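Local coordinates for BluB-like flavoprotein (Clostridium difficile 630, PDB 3EO8) that binds flavin mononucleotide and, as a member of the nitroreductase family, probably acts as an FMN-dependent oxidoreductase, at residues K41-W46 with F107-N112; R54-K59 with A179-E184; N148-A153 with A192-G197. All blocks are in the same frame, centred on the assembly; numbering follows the deposited sequence.

In the fold
Contact 1 comes first along the chain. It brings the loop between helix 24-35 and strand 47-51 against the end of strand 102-108, and so closes a loop of 60 residues. Contact 2 opens at the start of helix 54-75, within that loop, and closes only at the end of helix 170-181. Contacts 1 and 2 therefore cross, and they touch where the rings of F107 and F183 meet. Contact 3 follows contact 1 in series and crosses contact 2. It packs helix 137-155 on strand 189-197, the sheet neighbour of strand 102-108. All three contacts also touch the second subunit.

Contact 1: residues K41-W46 with F107-N112; sequences KNIQNW and FTKVYN. With FMN (flavin mononucleotide), chain K; ACT (acetate ion), chain H.
The loop 41-46 and the segment 107-112 run in nearly opposite directions, 163° apart, and converge from I43 and Y111 to W46 and T108, whose CA atoms lie 4.5 Å apart. N45, the centre of an inverse gamma turn, carries the polar part. T108 has OG1 anti to its backbone N (chi1 -171°) and donates it to the O of N45, from above the carbonyl plane, at 2.7 Å. The N45 side chain takes the crowded position between its backbone N and carbonyl carbon (chi1 55°). From there ND2 donates to the O of K109 at 3.2 Å, nearly straight and in the plane of both groups. ND2 also bonds G138 O, so one amide group links 41-46 to both 107-112 and helix 137-155. Beside it, W46 CA lies 3.3 Å from F107 O in a CA-H...O contact.

In this nitroreductase-family dimer the loop ahead of strand 47-51 lines the FMN pocket with K41 and N42. Both come near the ribityl chain, while the second subunit supplies many of the bonds to this FMN. The backbone N of K41 donates to an acetate ion, probably from the crystallisation liquor.

Toward K41 the contact is made mostly by carbon atoms. I43 CD1 meets Y111 CD1 obliquely at 3.5 Å. I43 also meets K109 tip to tip, CG1 to CE. The extended K41 chain crosses Y111 at about a right angle, with CG 3.3 Å from the phenol OH. Two waters bridge the segments: one joins K41 NZ to N112 O, the other I43 O to K109 NZ.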
loop_
_atom_site.group_PDB
_atom_site.type_symbol
_atom_site.label_atom_id
_atom_site.label_comp_id
_atom_site.label_asym_id
_atom_site.label_seq_id
_atom_site.Cartn_x
_atom_site.Cartn_y
_atom_site.Cartn_z
ATOM N N LYS A 41 -9.891 -4.690 7.832
ATOM C CA LYS A 41 -10.758 -4.697 9.012
ATOM C C LYS A 41 -10.899 -3.284 9.620
ATOM O O LYS A 41 -11.053 -3.117 10.830
ATOM C CB LYS A 41 -10.237 -5.729 10.024
ATOM C CG LYS A 41 -10.511 -7.162 9.591
ATOM C CD LYS A 41 -10.063 -8.207 10.599
ATOM C CE LYS A 41 -10.089 -9.620 9.973
ATOM N NZ LYS A 41 -9.709 -10.717 10.958
ATOM N N ASN A 42 -10.883 -2.271 8.755
ATOM C CA ASN A 42 -11.005 -0.861 9.178
ATOM C C ASN A 42 -9.976 -0.457 10.230
ATOM O O ASN A 42 -10.258 0.400 11.053
ATOM C CB ASN A 42 -12.421 -0.554 9.688
ATOM C CG ASN A 42 -12.773 0.923 9.613
ATOM O OD1 ASN A 42 -12.334 1.658 8.711
ATOM N ND2 ASN A 42 -13.567 1.376 10.575
ATOM N N ILE A 43 -8.787 -1.063 10.183
ATOM C CA ILE A 43 -7.738 -0.774 11.154
ATOM C C ILE A 43 -7.253 0.682 11.092
ATOM O O ILE A 43 -6.833 1.223 12.109
ATOM C CB ILE A 43 -6.542 -1.743 11.029
ATOM C CG1 ILE A 43 -5.566 -1.532 12.182
ATOM C CG2 ILE A 43 -5.849 -1.577 9.674
ATOM C CD1 ILE A 43 -4.534 -2.653 12.315
ATOM N N GLN A 44 -7.334 1.323 9.923
ATOM C CA GLN A 44 -6.884 2.696 9.776
ATOM C C GLN A 44 -5.546 2.900 10.477
ATOM O O GLN A 44 -5.401 3.778 11.324
ATOM C CB GLN A 44 -7.907 3.673 10.314
ATOM C CG GLN A 44 -9.280 3.563 9.669
ATOM C CD GLN A 44 -10.365 4.157 10.542
ATOM O OE1 GLN A 44 -10.631 5.350 10.481
ATOM N NE2 GLN A 44 -11.000 3.323 11.353
ATOM N N ASN A 45 -4.555 2.116 10.064
ATOM C CA ASN A 45 -3.260 2.086 10.727
ATOM C C ASN A 45 -2.359 3.183 10.237
ATOM O O ASN A 45 -1.372 2.943 9.531
ATOM C CB ASN A 45 -2.569 0.714 10.546
ATOM C CG ASN A 45 -2.429 0.278 9.065
ATOM O OD1 ASN A 45 -3.296 0.577 8.207
ATOM N ND2 ASN A 45 -1.324 -0.427 8.765
ATOM N N TRP A 46 -2.741 4.420 10.543
ATOM C CA TRP A 46 -1.968 5.558 10.069
ATOM C C TRP A 46 -2.088 6.738 11.015
ATOM O O TRP A 46 -3.136 6.915 11.640
ATOM C CB TRP A 46 -2.446 5.970 8.681
ATOM C CG TRP A 46 -3.960 6.013 8.486
ATOM C CD1 TRP A 46 -4.843 6.915 8.994
ATOM C CD2 TRP A 46 -4.713 5.169 7.618
ATOM N NE1 TRP A 46 -6.113 6.650 8.525
ATOM C CE2 TRP A 46 -6.054 5.582 7.680
ATOM C CE3 TRP A 46 -4.385 4.066 6.822
ATOM C CZ2 TRP A 46 -7.075 4.938 6.947
ATOM C CZ3 TRP A 46 -5.382 3.427 6.120
ATOM C CH2 TRP A 46 -6.716 3.879 6.172
ATOM N N PHE A 107 3.301 7.688 10.281
ATOM C CA PHE A 107 3.437 6.569 11.215
ATOM C C PHE A 107 2.375 5.523 10.909
ATOM O O PHE A 107 1.320 5.826 10.376
ATOM C CB PHE A 107 3.302 7.027 12.674
ATOM C CG PHE A 107 4.566 7.618 13.239
ATOM C CD1 PHE A 107 4.987 8.886 12.860
ATOM C CD2 PHE A 107 5.350 6.897 14.118
ATOM C CE1 PHE A 107 6.159 9.440 13.385
ATOM C CE2 PHE A 107 6.529 7.412 14.622
ATOM C CZ PHE A 107 6.943 8.697 14.267
ATOM N N THR A 108 2.670 4.283 11.261
ATOM C CA THR A 108 1.786 3.171 10.974
ATOM C C THR A 108 1.999 2.128 12.089
ATOM O O THR A 108 2.811 2.326 12.989
ATOM C CB THR A 108 2.050 2.602 9.554
ATOM O OG1 THR A 108 1.031 1.656 9.204
ATOM C CG2 THR A 108 3.451 1.944 9.455
ATOM N N LYS A 109 1.205 1.077 12.076
ATOM C CA LYS A 109 1.334 -0.015 12.999
ATOM C C LYS A 109 1.033 -1.349 12.303
ATOM O O LYS A 109 0.416 -1.385 11.221
ATOM C CB LYS A 109 0.430 0.198 14.211
ATOM C CG LYS A 109 -1.072 0.181 13.923
ATOM C CD LYS A 109 -1.908 0.208 15.203
ATOM C CE LYS A 109 -3.390 0.420 14.832
ATOM N NZ LYS A 109 -4.377 0.112 15.912
ATOM N N VAL A 110 1.494 -2.443 12.906
ATOM C CA VAL A 110 1.332 -3.757 12.300
ATOM C C VAL A 110 -0.137 -4.151 12.274
ATOM O O VAL A 110 -0.875 -3.875 13.216
ATOM C CB VAL A 110 2.152 -4.850 13.054
ATOM C CG1 VAL A 110 1.775 -6.237 12.552
ATOM C CG2 VAL A 110 3.625 -4.616 12.895
ATOM N N TYR A 111 -0.566 -4.747 11.172
ATOM C CA TYR A 111 -1.900 -5.334 11.032
ATOM C C TYR A 111 -1.722 -6.832 10.847
ATOM O O TYR A 111 -1.092 -7.261 9.893
ATOM C CB TYR A 111 -2.629 -4.742 9.836
ATOM C CG TYR A 111 -3.898 -5.459 9.499
ATOM C CD1 TYR A 111 -4.941 -5.519 10.411
ATOM C CD2 TYR A 111 -4.075 -6.080 8.272
ATOM C CE1 TYR A 111 -6.110 -6.187 10.107
ATOM C CE2 TYR A 111 -5.238 -6.717 7.968
ATOM C CZ TYR A 111 -6.258 -6.777 8.908
ATOM O OH TYR A 111 -7.422 -7.449 8.605
ATOM N N ASN A 112 -2.238 -7.619 11.794
ATOM C CA ASN A 112 -2.203 -9.081 11.694
ATOM C C ASN A 112 -3.415 -9.499 10.848
ATOM O O ASN A 112 -4.558 -9.340 11.284
ATOM C CB ASN A 112 -2.241 -9.716 13.088
ATOM C CG ASN A 112 -0.950 -9.514 13.861
ATOM O OD1 ASN A 112 0.147 -9.370 13.279
ATOM N ND2 ASN A 112 -1.068 -9.485 15.179
HETATM N N1 FMN K . -13.073 -6.525 2.960
HETATM C C2 FMN K . -13.614 -7.788 2.975
HETATM O O2 FMN K . -14.838 -7.930 3.075
HETATM N N3 FMN K . -12.798 -8.900 2.885
HETATM C C4 FMN K . -11.426 -8.774 2.791
HETATM O O4 FMN K . -10.747 -9.785 2.592
HETATM C C4A FMN K . -10.858 -7.504 2.807
HETATM N N5 FMN K . -9.493 -7.300 2.723
HETATM C C5A FMN K . -8.947 -6.041 2.687
HETATM C C6 FMN K . -7.565 -5.853 2.532
HETATM C C7 FMN K . -7.019 -4.573 2.519
HETATM C C7M FMN K . -5.585 -4.441 2.076
HETATM C C8 FMN K . -7.855 -3.464 2.547
HETATM C C8M FMN K . -7.344 -2.098 2.103
HETATM C C9 FMN K . -9.241 -3.648 2.691
HETATM C C9A FMN K . -9.796 -4.921 2.730
HETATM N N10 FMN K . -11.148 -5.116 2.890
HETATM C C10 FMN K . -11.696 -6.385 2.870
HETATM C "C1'" FMN K . -12.089 -3.957 3.070
HETATM C "C2'" FMN K . -12.161 -3.399 4.500
HETATM O "O2'" FMN K . -12.906 -4.288 5.378
HETATM C "C3'" FMN K . -12.819 -2.000 4.481
HETATM O "O3'" FMN K . -12.036 -1.102 3.718
HETATM C "C4'" FMN K . -13.003 -1.385 5.879
HETATM O "O4'" FMN K . -13.828 -2.153 6.717
HETATM C "C5'" FMN K . -13.676 -0.024 5.786
HETATM O "O5'" FMN K . -14.918 -0.100 5.135
HETATM P P FMN K . -15.147 0.792 3.800
HETATM O O1P FMN K . -16.545 0.537 3.284
HETATM O O2P FMN K . -14.083 0.356 2.818
HETATM O O3P FMN K . -15.002 2.249 4.139
HETATM C C ACT H . -11.517 -7.240 6.199
HETATM O O ACT H . -10.562 -6.533 5.904
HETATM O OXT ACT H . -12.527 -6.606 6.449
HETATM C CH3 ACT H . -11.446 -8.730 6.242
HETATM O O HOH W 1 -6.912 -10.615 11.465
HETATM O O HOH W 2 -6.608 1.274 14.786
#

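Contact 2: residues R54-K59 with A179-E184; sequences RDLMEK and AETGFE
The start of helix 54-75 meets the C-terminal end of helix 170-181 in a small contact between two helices of the nitroreductase fold, which buries 167 Å² in all. It lies at the surface, away from the FMN sites. The tight part is apolar and centres on L56. Its CG stands anti to the backbone N (chi1 178°), which carries the two methyls toward E180 and T181. CD2 meets T181 CG2 at 3.6 Å, the two side chains crossing at about a right angle. CD1 slides past E180 and touches its CB at 4.0 Å. V176 and L177 also touch L56, and I218 of the second subunit packs on both L56 and T181.

The outer side is looser and charged. The E180 chain bends at chi2 (-65°), and its carboxylate lies across the K59 methylenes, with CD 3.7 Å from K59 CD. The ammonium turns elsewhere. A bend at chi4 (81°) takes K59 NZ back along its own helix to D55, where it forms a salt bridge with OD2 at 2.6 Å. E180 OE1 stays beyond salt-bridge range of NZ. It is 4.4 Å from D55 OD2, a like-charge pair whose repulsion the nearby K59 ammonium may partly offset.

G182 is the first residue to leave helical backbone angles, with positive phi. T181 OG1 bonds L177 O and also accepts from F183 N at 3.1 Å, which makes an ST turn.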
loop_
_atom_site.group_PDB
_atom_site.type_symbol
_atom_site.label_atom_id
_atom_site.label_comp_id
_atom_site.label_asym_id
_atom_site.label_seq_id
_atom_site.Cartn_x
_atom_site.Cartn_y
_atom_site.Cartn_z
ATOM N N ARG A 54 11.917 24.103 10.672
ATOM C CA ARG A 54 13.144 23.827 9.893
ATOM C C ARG A 54 14.165 23.070 10.705
ATOM O O ARG A 54 14.789 22.139 10.195
ATOM C CB ARG A 54 13.844 25.078 9.365
ATOM C CG ARG A 54 13.091 25.910 8.367
ATOM C CD ARG A 54 12.682 25.131 7.118
ATOM N NE ARG A 54 13.688 24.241 6.556
ATOM C CZ ARG A 54 13.490 23.530 5.440
ATOM N NH1 ARG A 54 12.343 23.644 4.763
ATOM N NH2 ARG A 54 14.440 22.692 5.001
ATOM N N ASP A 55 14.341 23.445 11.969
ATOM C CA ASP A 55 15.419 22.831 12.723
ATOM C C ASP A 55 15.154 21.361 12.975
ATOM O O ASP A 55 16.094 20.596 13.105
ATOM C CB ASP A 55 15.699 23.551 14.035
ATOM C CG ASP A 55 14.685 23.228 15.082
ATOM O OD1 ASP A 55 13.577 23.793 14.993
ATOM O OD2 ASP A 55 14.993 22.376 15.961
ATOM N N LEU A 56 13.885 20.974 13.120
ATOM C CA LEU A 56 13.542 19.559 13.287
ATOM C C LEU A 56 13.804 18.790 11.987
ATOM O O LEU A 56 14.337 17.690 11.992
ATOM C CB LEU A 56 12.079 19.436 13.735
ATOM C CG LEU A 56 11.478 18.060 13.936
ATOM C CD1 LEU A 56 12.356 17.169 14.817
ATOM C CD2 LEU A 56 10.088 18.237 14.542
HETATM N N MSE A 57 13.444 19.387 10.857
HETATM C CA MSE A 57 13.751 18.784 9.543
HETATM C C MSE A 57 15.253 18.565 9.392
HETATM O O MSE A 57 15.693 17.543 8.860
HETATM C CB MSE A 57 13.217 19.683 8.405
HETATM C CG MSE A 57 11.718 19.653 8.309
HETATM SE SE MSE A 57 10.962 21.051 7.173
HETATM C CE MSE A 57 11.437 20.239 5.506
ATOM N N GLU A 58 16.058 19.496 9.889
ATOM C CA GLU A 58 17.506 19.358 9.756
ATOM C C GLU A 58 18.020 18.311 10.725
ATOM O O GLU A 58 18.966 17.572 10.423
ATOM C CB GLU A 58 18.212 20.681 10.045
ATOM C CG GLU A 58 17.853 21.786 9.056
ATOM C CD GLU A 58 18.546 21.645 7.714
ATOM O OE1 GLU A 58 19.443 20.768 7.593
ATOM O OE2 GLU A 58 18.196 22.423 6.784
ATOM N N LYS A 59 17.435 18.272 11.925
ATOM C CA LYS A 59 17.810 17.264 12.898
ATOM C C LYS A 59 17.540 15.851 12.393
ATOM O O LYS A 59 18.313 14.940 12.642
ATOM C CB LYS A 59 17.113 17.524 14.249
ATOM C CG LYS A 59 17.775 18.658 15.027
ATOM C CD LYS A 59 16.992 19.072 16.255
ATOM C CE LYS A 59 17.697 20.209 17.029
ATOM N NZ LYS A 59 17.414 21.541 16.409
ATOM N N ALA A 179 12.208 13.430 21.206
ATOM C CA ALA A 179 13.040 14.294 22.033
ATOM C C ALA A 179 12.729 15.788 21.833
ATOM O O ALA A 179 12.846 16.579 22.783
ATOM C CB ALA A 179 14.503 14.013 21.782
ATOM N N GLU A 180 12.342 16.155 20.613
ATOM C CA GLU A 180 12.171 17.550 20.216
ATOM C C GLU A 180 10.728 18.083 20.274
ATOM O O GLU A 180 10.524 19.299 20.203
ATOM C CB GLU A 180 12.677 17.749 18.780
ATOM C CG GLU A 180 14.139 17.498 18.573
ATOM C CD GLU A 180 15.038 18.484 19.304
ATOM O OE1 GLU A 180 14.700 19.677 19.427
ATOM O OE2 GLU A 180 16.109 18.040 19.744
ATOM N N THR A 181 9.743 17.201 20.383
ATOM C CA THR A 181 8.345 17.603 20.307
ATOM C C THR A 181 7.431 17.014 21.389
ATOM O O THR A 181 6.301 17.457 21.530
ATOM C CB THR A 181 7.718 17.171 18.951
ATOM O OG1 THR A 181 7.571 15.749 18.905
ATOM C CG2 THR A 181 8.544 17.645 17.745
ATOM N N GLY A 182 7.869 15.984 22.104
ATOM C CA GLY A 182 6.977 15.283 23.001
ATOM C C GLY A 182 6.025 14.285 22.348
ATOM O O GLY A 182 5.231 13.671 23.054
ATOM N N PHE A 183 6.080 14.104 21.024
ATOM C CA PHE A 183 5.188 13.177 20.344
ATOM C C PHE A 183 5.384 11.778 20.888
ATOM O O PHE A 183 6.516 11.329 20.959
ATOM C CB PHE A 183 5.471 13.186 18.834
ATOM C CG PHE A 183 4.620 12.237 18.051
ATOM C CD1 PHE A 183 3.303 12.543 17.770
ATOM C CD2 PHE A 183 5.116 11.018 17.631
ATOM C CE1 PHE A 183 2.512 11.672 17.058
ATOM C CE2 PHE A 183 4.309 10.149 16.915
ATOM C CZ PHE A 183 3.026 10.481 16.631
ATOM N N GLU A 184 4.286 11.110 21.251
ATOM C CA GLU A 184 4.321 9.744 21.783
ATOM C C GLU A 184 3.806 8.763 20.729
ATOM O O GLU A 184 2.599 8.722 20.464
ATOM C CB GLU A 184 3.464 9.630 23.052
#

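Contact 3: residues N148-A153 with A192-G197; sequences NFTLSA and AMLALG
Helix 137-155 packs on one face of the antiparallel sheet, in the alpha+beta arrangement of the nitroreductase fold. Segment 148-153 runs almost along strand 192-197, at 15° between their directions and with the axes 10.6 Å apart. Alternation in the strand sends L194 and L196 toward the helix, and these are the two bumps on the sheet side. On the helix side F149 and A153, one turn apart, point back at them.

F149 gives the largest surface to the contact. Its CG stands anti to the backbone N, and the ring reaches the strand and meets both leucines. L194 CD1 sits over one ring face, 3.9 Å from the centroid and 18° off the normal, a CH-pi contact. It is displaced toward the rim and lies closest to F149 CD1. L196 CD2 instead meets the ring at its edge, near the ring plane, 4.1 Å from CZ. M30 and I31 of helix 24-35 also touch F149.

Small A153 makes the hollow for the other branch of L196. With CG anti to the backbone N and chi2 near 63°, L196 directs CD2 to F149 and CD1 to A153. T150 borders L194 on the flank. Its hydroxyl is bonded to I146 O within the helix, and its side chain touches R11, an FMN-binding residue. At the end of the row, A153 CB lies 3.8 Å from L196 CD1.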
loop_
_atom_site.group_PDB
_atom_site.type_symbol
_atom_site.label_atom_id
_atom_site.label_comp_id
_atom_site.label_asym_id
_atom_site.label_seq_id
_atom_site.Cartn_x
_atom_site.Cartn_y
_atom_site.Cartn_z
ATOM N N ASN A 148 -4.230 8.481 -1.439
ATOM C CA ASN A 148 -5.317 9.444 -1.308
ATOM C C ASN A 148 -4.794 10.844 -0.931
ATOM O O ASN A 148 -5.244 11.859 -1.465
ATOM C CB ASN A 148 -6.323 8.954 -0.244
ATOM C CG ASN A 148 -7.359 7.966 -0.780
ATOM O OD1 ASN A 148 -7.215 7.400 -1.859
ATOM N ND2 ASN A 148 -8.413 7.743 0.015
ATOM N N PHE A 149 -3.833 10.883 -0.015
ATOM C CA PHE A 149 -3.141 12.115 0.385
ATOM C C PHE A 149 -2.452 12.720 -0.844
ATOM O O PHE A 149 -2.635 13.900 -1.154
ATOM C CB PHE A 149 -2.085 11.800 1.439
ATOM C CG PHE A 149 -1.434 13.003 2.066
ATOM C CD1 PHE A 149 -0.516 13.779 1.364
ATOM C CD2 PHE A 149 -1.668 13.306 3.415
ATOM C CE1 PHE A 149 0.103 14.888 1.964
ATOM C CE2 PHE A 149 -1.049 14.401 4.001
ATOM C CZ PHE A 149 -0.176 15.186 3.275
ATOM N N THR A 150 -1.670 11.900 -1.524
ATOM C CA THR A 150 -0.900 12.308 -2.712
ATOM C C THR A 150 -1.761 12.969 -3.792
ATOM O O THR A 150 -1.444 14.054 -4.321
ATOM C CB THR A 150 -0.199 11.073 -3.285
ATOM O OG1 THR A 150 0.756 10.615 -2.323
ATOM C CG2 THR A 150 0.507 11.380 -4.620
ATOM N N LEU A 151 -2.867 12.316 -4.118
ATOM C CA LEU A 151 -3.743 12.821 -5.150
ATOM C C LEU A 151 -4.407 14.119 -4.700
ATOM O O LEU A 151 -4.614 15.051 -5.498
ATOM C CB LEU A 151 -4.776 11.752 -5.535
ATOM C CG LEU A 151 -4.216 10.457 -6.152
ATOM C CD1 LEU A 151 -5.351 9.535 -6.458
ATOM C CD2 LEU A 151 -3.342 10.743 -7.447
ATOM N N SER A 152 -4.746 14.187 -3.418
ATOM C CA SER A 152 -5.407 15.360 -2.861
ATOM C C SER A 152 -4.488 16.565 -2.857
ATOM O O SER A 152 -4.913 17.678 -3.165
ATOM C CB SER A 152 -5.906 15.047 -1.449
ATOM O OG SER A 152 -6.825 13.968 -1.504
ATOM N N ALA A 153 -3.231 16.328 -2.514
ATOM C CA ALA A 153 -2.194 17.374 -2.607
ATOM C C ALA A 153 -2.179 17.985 -3.997
ATOM O O ALA A 153 -2.197 19.208 -4.140
ATOM C CB ALA A 153 -0.804 16.807 -2.264
ATOM N N ALA A 192 6.588 5.878 6.344
ATOM C CA ALA A 192 7.005 6.602 5.159
ATOM C C ALA A 192 7.123 8.083 5.537
ATOM O O ALA A 192 6.620 8.478 6.598
ATOM C CB ALA A 192 5.996 6.403 4.021
HETATM N N MSE A 193 7.817 8.874 4.710
HETATM C CA MSE A 193 7.699 10.324 4.747
HETATM C C MSE A 193 7.175 10.831 3.427
HETATM O O MSE A 193 7.202 10.138 2.395
HETATM C CB MSE A 193 9.022 11.028 5.069
HETATM C CG MSE A 193 9.900 10.274 6.050
HETATM SE SE MSE A 193 11.409 11.254 6.744
HETATM C CE MSE A 193 12.529 11.399 5.193
ATOM N N LEU A 194 6.624 12.038 3.484
ATOM C CA LEU A 194 6.224 12.778 2.300
ATOM C C LEU A 194 6.912 14.139 2.312
ATOM O O LEU A 194 6.839 14.883 3.331
ATOM C CB LEU A 194 4.736 12.992 2.295
ATOM C CG LEU A 194 3.870 11.774 2.068
ATOM C CD1 LEU A 194 2.437 12.003 2.619
ATOM C CD2 LEU A 194 3.864 11.509 0.592
ATOM N N ALA A 195 7.586 14.464 1.207
ATOM C CA ALA A 195 8.082 15.829 0.981
ATOM C C ALA A 195 6.977 16.558 0.229
ATOM O O ALA A 195 6.563 16.109 -0.843
ATOM C CB ALA A 195 9.395 15.838 0.142
ATOM N N LEU A 196 6.520 17.683 0.779
ATOM C CA LEU A 196 5.305 18.337 0.322
ATOM C C LEU A 196 5.505 19.824 0.106
ATOM O O LEU A 196 6.002 20.526 0.980
ATOM C CB LEU A 196 4.188 18.127 1.365
ATOM C CG LEU A 196 2.804 18.736 1.115
ATOM C CD1 LEU A 196 2.113 18.137 -0.160
ATOM C CD2 LEU A 196 1.917 18.572 2.406
ATOM N N GLY A 197 5.062 20.306 -1.050
ATOM C CA GLY A 197 5.201 21.716 -1.424
ATOM C C GLY A 197 4.538 22.056 -2.742
ATOM O O GLY A 197 3.850 21.239 -3.344
#